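Local coordinates for PtLCIB4 H88A mutant (Phaeodactylum tricornutum, PDB 5B5Z), which belongs to the LCIB family of zinc-dependent beta-carbonic anhydrases and probably interconverts carbon dioxide and bicarbonate, at residues D61-P66 with G113-V118; G125-R130 with N247-M252. All blocks are in the same frame, centred on the assembly; numbering follows the deposited sequence.

Contact 1 (D61-P66 with G113-V118); sequences DEVTRP and GSHVGV. With ZN (zinc ion), chain C.
H115 reaches from strand 107-117 toward the turn D61-T64 at the zinc site of this beta-carbonic anhydrase relative; with C59 and C139 it binds the metal, while D61 lies in the second shell. From CB outward, H115 meets a different neighbour at nearly every atom. CB lies 4.3 Å from T64 CG2. That methyl sits over the centre of the imidazole in a CH-pi contact, 3.8 Å from the centroid and 11° off the ring normal, and so rests on both CG and ND1. ND1 also has V63 CG2 nearby and N247 as its hydrogen-bond partner. CD2 flanks the zinc-bound nitrogen on one side. On the other, CE1 meets D61 OD2 at 3.6 Å, at the ring edge, with the carboxylate plane perpendicular to the imidazole. NE2 ends the chain on zinc at 2.1 Å.

The aspartate's chi1 of -164° swings its carboxylate out to the histidine edge and the water on the metal. OD1 accepts from V63 N in an Asx turn, and OD2 pairs with R129. Were D61 an alanine, R129 would probably lose its salt-bridge partner and the zinc-bound water this acceptor. That water lies 1.9 Å from zinc and donates to D61 OD2 across 2.6 Å.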
loop_
_atom_site.group_PDB
_atom_site.type_symbol
_atom_site.label_atom_id
_atom_site.label_comp_id
_atom_site.label_asym_id
_atom_site.label_seq_id
_atom_site.Cartn_x
_atom_site.Cartn_y
_atom_site.Cartn_z
ATOM N N ASP A 61 3.748 1.930 6.826
ATOM C CA ASP A 61 3.543 2.796 8.001
ATOM C C ASP A 61 2.640 4.019 7.706
ATOM O O ASP A 61 2.815 4.688 6.686
ATOM C CB ASP A 61 4.929 3.244 8.489
ATOM C CG ASP A 61 4.924 3.826 9.893
ATOM O OD1 ASP A 61 3.917 4.452 10.311
ATOM O OD2 ASP A 61 5.992 3.707 10.556
ATOM N N GLU A 62 1.679 4.301 8.590
ATOM C CA GLU A 62 0.770 5.441 8.399
ATOM C C GLU A 62 1.509 6.773 8.267
ATOM O O GLU A 62 1.016 7.693 7.629
ATOM C CB GLU A 62 -0.243 5.547 9.554
ATOM C CG GLU A 62 0.372 5.711 10.945
ATOM C CD GLU A 62 0.681 7.157 11.326
ATOM O OE1 GLU A 62 1.346 7.368 12.369
ATOM O OE2 GLU A 62 0.262 8.083 10.600
ATOM N N VAL A 63 2.697 6.885 8.853
ATOM C CA VAL A 63 3.404 8.167 8.814
ATOM C C VAL A 63 3.899 8.552 7.420
ATOM O O VAL A 63 4.305 9.695 7.202
ATOM C CB VAL A 63 4.618 8.204 9.790
ATOM C CG1 VAL A 63 4.149 7.997 11.211
ATOM C CG2 VAL A 63 5.679 7.180 9.398
ATOM N N THR A 64 3.853 7.626 6.463
ATOM C CA THR A 64 4.346 7.950 5.135
ATOM C C THR A 64 3.235 8.531 4.252
ATOM O O THR A 64 3.510 9.078 3.186
ATOM C CB THR A 64 4.985 6.714 4.443
ATOM O OG1 THR A 64 3.965 5.755 4.178
ATOM C CG2 THR A 64 6.063 6.084 5.329
ATOM N N ARG A 65 1.983 8.449 4.708
ATOM C CA ARG A 65 0.848 8.935 3.917
ATOM C C ARG A 65 0.895 10.412 3.471
ATOM O O ARG A 65 0.436 10.710 2.370
ATOM C CB ARG A 65 -0.474 8.702 4.672
ATOM C CG ARG A 65 -0.813 7.226 5.028
ATOM C CD ARG A 65 -1.187 6.342 3.845
ATOM N NE ARG A 65 -0.005 5.774 3.204
ATOM C CZ ARG A 65 0.644 4.704 3.656
ATOM N NH1 ARG A 65 1.720 4.266 3.011
ATOM N NH2 ARG A 65 0.221 4.069 4.752
ATOM N N PRO A 66 1.429 11.340 4.301
ATOM C CA PRO A 66 1.404 12.739 3.832
ATOM C C PRO A 66 2.100 12.994 2.495
ATOM O O PRO A 66 1.647 13.833 1.714
ATOM C CB PRO A 66 2.128 13.486 4.956
ATOM C CG PRO A 66 1.832 12.675 6.167
ATOM C CD PRO A 66 1.911 11.259 5.695
ATOM N N GLY A 113 11.066 5.424 -1.681
ATOM C CA GLY A 113 12.074 5.754 -0.704
ATOM C C GLY A 113 11.949 4.978 0.566
ATOM O O GLY A 113 10.919 4.381 0.882
ATOM N N SER A 114 13.036 5.022 1.323
ATOM C CA SER A 114 13.007 4.602 2.698
ATOM C C SER A 114 12.418 5.723 3.534
ATOM O O SER A 114 12.135 6.800 3.036
ATOM C CB SER A 114 14.421 4.294 3.177
ATOM O OG SER A 114 15.216 5.474 3.078
ATOM N N HIS A 115 12.232 5.482 4.817
ATOM C CA HIS A 115 11.857 6.601 5.687
ATOM C C HIS A 115 12.459 6.441 7.079
ATOM O O HIS A 115 12.943 5.369 7.447
ATOM C CB HIS A 115 10.324 6.772 5.770
ATOM C CG HIS A 115 9.632 5.760 6.627
ATOM N ND1 HIS A 115 8.885 6.103 7.735
ATOM C CD2 HIS A 115 9.559 4.413 6.527
ATOM C CE1 HIS A 115 8.400 5.003 8.289
ATOM N NE2 HIS A 115 8.774 3.965 7.566
ATOM N N VAL A 116 12.426 7.523 7.841
ATOM C CA VAL A 116 13.001 7.524 9.181
ATOM C C VAL A 116 12.340 8.622 10.000
ATOM O O VAL A 116 12.069 9.702 9.478
ATOM C CB VAL A 116 14.532 7.724 9.131
ATOM C CG1 VAL A 116 14.898 9.044 8.455
ATOM C CG2 VAL A 116 15.118 7.630 10.528
ATOM N N GLY A 117 12.057 8.326 11.263
ATOM C CA GLY A 117 11.517 9.316 12.177
ATOM C C GLY A 117 12.617 10.126 12.836
ATOM O O GLY A 117 13.719 9.631 13.055
ATOM N N VAL A 118 12.323 11.387 13.107
ATOM C CA VAL A 118 13.233 12.192 13.915
ATOM C C VAL A 118 12.363 12.897 14.956
ATOM O O VAL A 118 11.307 13.426 14.626
ATOM C CB VAL A 118 14.051 13.184 13.060
ATOM C CG1 VAL A 118 13.149 14.164 12.305
ATOM C CG2 VAL A 118 15.069 13.923 13.953
HETATM ZN ZN ZN C . 8.458 1.936 7.894
HETATM O O HOH W 1 7.727 1.963 9.668
#

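Contact 2 (G125-R130 with N247-M252); sequences GTVARR and NTPKEM
V127 turns its CG2 anti to the backbone N, with chi1 to CG1 at 68°, and this torsion places CG2 against the backbone running from N247 to P249. The methyl meets N247 O at 3.6 Å. It also lies against the peptide link that enters the proline, 3.7 Å from T248 C and only slightly farther from P249 N. The ring atom P249 CD is more distant from CG2, at 4.3 Å, and gives the contact its apolar pair. CG1, the other branch, faces N247 CB more loosely, 4.6 Å away.

At N247, chi1 of -56° carries the amide away from this patch toward the metal site, where OD1 accepts from H115 ND1 and so helps fix the rotation of the imidazole; ND2 is taken by D254. The segments lie at and beyond the C-terminal ends of neighbouring parallel strands, 107-117 and 238-247, of the central mixed sheet, and the loop with V127 runs on to helix 140-154. The sheet pairing lasts to this edge: N247 O, the carbonyl beside the valine methyl, accepts from the backbone N of V118, so that buried oxygen has a polar partner. Beyond the valine, T248 turns its side chain the other way, its OG1 bonded to S253 O. P249 then opens a type I beta turn, closed by M252 N bonding to P249 O at 3.0 Å.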
loop_
_atom_site.group_PDB
_atom_site.type_symbol
_atom_site.label_atom_id
_atom_site.label_comp_id
_atom_site.label_asym_id
_atom_site.label_seq_id
_atom_site.Cartn_x
_atom_site.Cartn_y
_atom_site.Cartn_z
ATOM N N GLY A 125 15.277 7.645 14.213
ATOM C CA GLY A 125 14.758 6.296 14.335
ATOM C C GLY A 125 13.487 6.195 15.147
ATOM O O GLY A 125 13.040 5.093 15.455
ATOM N N THR A 126 12.917 7.345 15.499
ATOM C CA THR A 126 11.697 7.390 16.288
ATOM C C THR A 126 10.970 8.710 16.056
ATOM O O THR A 126 11.583 9.727 15.725
ATOM C CB THR A 126 11.984 7.198 17.801
ATOM O OG1 THR A 126 10.745 7.090 18.516
ATOM C CG2 THR A 126 12.813 8.355 18.372
ATOM N N VAL A 127 9.653 8.690 16.214
ATOM C CA VAL A 127 8.873 9.914 16.106
ATOM C C VAL A 127 7.558 9.728 16.858
ATOM O O VAL A 127 7.036 8.619 16.957
ATOM C CB VAL A 127 8.627 10.317 14.628
ATOM C CG1 VAL A 127 7.690 9.324 13.934
ATOM C CG2 VAL A 127 8.103 11.748 14.541
ATOM N N ALA A 128 7.072 10.812 17.451
ATOM C CA ALA A 128 5.848 10.751 18.226
ATOM C C ALA A 128 4.695 10.348 17.329
ATOM O O ALA A 128 4.619 10.774 16.174
ATOM C CB ALA A 128 5.567 12.100 18.898
ATOM N N ARG A 129 3.819 9.505 17.861
ATOM C CA ARG A 129 2.636 9.052 17.140
ATOM C C ARG A 129 1.359 9.500 17.844
ATOM O O ARG A 129 1.311 9.562 19.071
ATOM C CB ARG A 129 2.659 7.531 16.994
ATOM C CG ARG A 129 3.759 7.026 16.069
ATOM C CD ARG A 129 3.678 5.521 15.875
ATOM N NE ARG A 129 4.851 5.015 15.161
ATOM C CZ ARG A 129 4.899 4.815 13.847
ATOM N NH1 ARG A 129 3.836 5.059 13.104
ATOM N NH2 ARG A 129 6.009 4.363 13.280
ATOM N N ARG A 130 0.332 9.808 17.056
ATOM C CA ARG A 130 -0.935 10.307 17.575
ATOM C C ARG A 130 -1.481 9.418 18.693
ATOM O O ARG A 130 -1.524 8.195 18.567
ATOM C CB ARG A 130 -1.958 10.427 16.437
ATOM C CG ARG A 130 -3.372 10.751 16.894
ATOM C CD ARG A 130 -4.322 10.967 15.723
ATOM N NE ARG A 130 -4.423 9.809 14.829
ATOM C CZ ARG A 130 -5.195 8.753 15.056
ATOM N NH1 ARG A 130 -5.920 8.687 16.158
ATOM N NH2 ARG A 130 -5.237 7.753 14.182
ATOM N N ASN A 247 10.255 11.719 8.609
ATOM C CA ASN A 247 9.002 11.959 9.309
ATOM C C ASN A 247 9.250 12.702 10.616
ATOM O O ASN A 247 9.929 12.200 11.513
ATOM C CB ASN A 247 8.285 10.636 9.561
ATOM C CG ASN A 247 8.051 9.864 8.283
ATOM O OD1 ASN A 247 8.484 8.725 8.141
ATOM N ND2 ASN A 247 7.415 10.503 7.333
ATOM N N THR A 248 8.673 13.892 10.718
ATOM C CA THR A 248 8.940 14.796 11.831
ATOM C C THR A 248 7.710 14.929 12.733
ATOM O O THR A 248 6.628 14.485 12.359
ATOM C CB THR A 248 9.330 16.171 11.292
ATOM O OG1 THR A 248 8.248 16.667 10.503
ATOM C CG2 THR A 248 10.604 16.074 10.431
ATOM N N PRO A 249 7.866 15.536 13.927
ATOM C CA PRO A 249 6.690 15.767 14.777
ATOM C C PRO A 249 5.561 16.532 14.065
ATOM O O PRO A 249 5.793 17.205 13.058
ATOM C CB PRO A 249 7.263 16.580 15.942
ATOM C CG PRO A 249 8.680 16.109 16.045
ATOM C CD PRO A 249 9.117 15.921 14.609
ATOM N N LYS A 250 4.350 16.421 14.606
ATOM C CA LYS A 250 3.127 16.878 13.943
ATOM C C LYS A 250 3.100 18.373 13.623
ATOM O O LYS A 250 2.520 18.788 12.621
ATOM C CB LYS A 250 1.908 16.527 14.803
ATOM N N GLU A 251 3.734 19.176 14.466
ATOM C CA GLU A 251 3.731 20.629 14.295
ATOM C C GLU A 251 4.677 21.080 13.180
ATOM O O GLU A 251 4.814 22.275 12.912
ATOM C CB GLU A 251 4.120 21.322 15.605
ATOM C CG GLU A 251 3.842 20.514 16.872
ATOM C CD GLU A 251 4.955 19.530 17.208
ATOM O OE1 GLU A 251 6.144 19.922 17.149
ATOM O OE2 GLU A 251 4.639 18.366 17.541
ATOM N N MET A 252 5.316 20.117 12.527
ATOM C CA MET A 252 6.412 20.400 11.618
ATOM C C MET A 252 6.147 19.799 10.239
ATOM O O MET A 252 5.431 18.810 10.139
ATOM C CB MET A 252 7.702 19.828 12.199
ATOM C CG MET A 252 8.938 20.638 11.966
ATOM S SD MET A 252 10.277 19.948 12.958
ATOM C CE MET A 252 9.419 19.537 14.462
#

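The two contacts have centres 9 Å apart, but only the N247 and R129 side chains of contact 2 reach the surroundings of the zinc. Contact 1 supplies the metal ligand H115, and contact 2 adds N247 to the second shell: its OD1 lies 2.7 Å from H115 ND1, while the N247 side chain stays about 7 Å from zinc. R129 ties the loop of contact 2 to the aspartate of contact 1, its NH2 2.8 Å from D61 OD2. The backbone joins them as well: G125 N lies 2.8 Å from G117 O, a probable hydrogen bond at the end of strand 107-117. Separately, the proline ring packs on contact 1, with P249 CD 3.3 Å from V118 O.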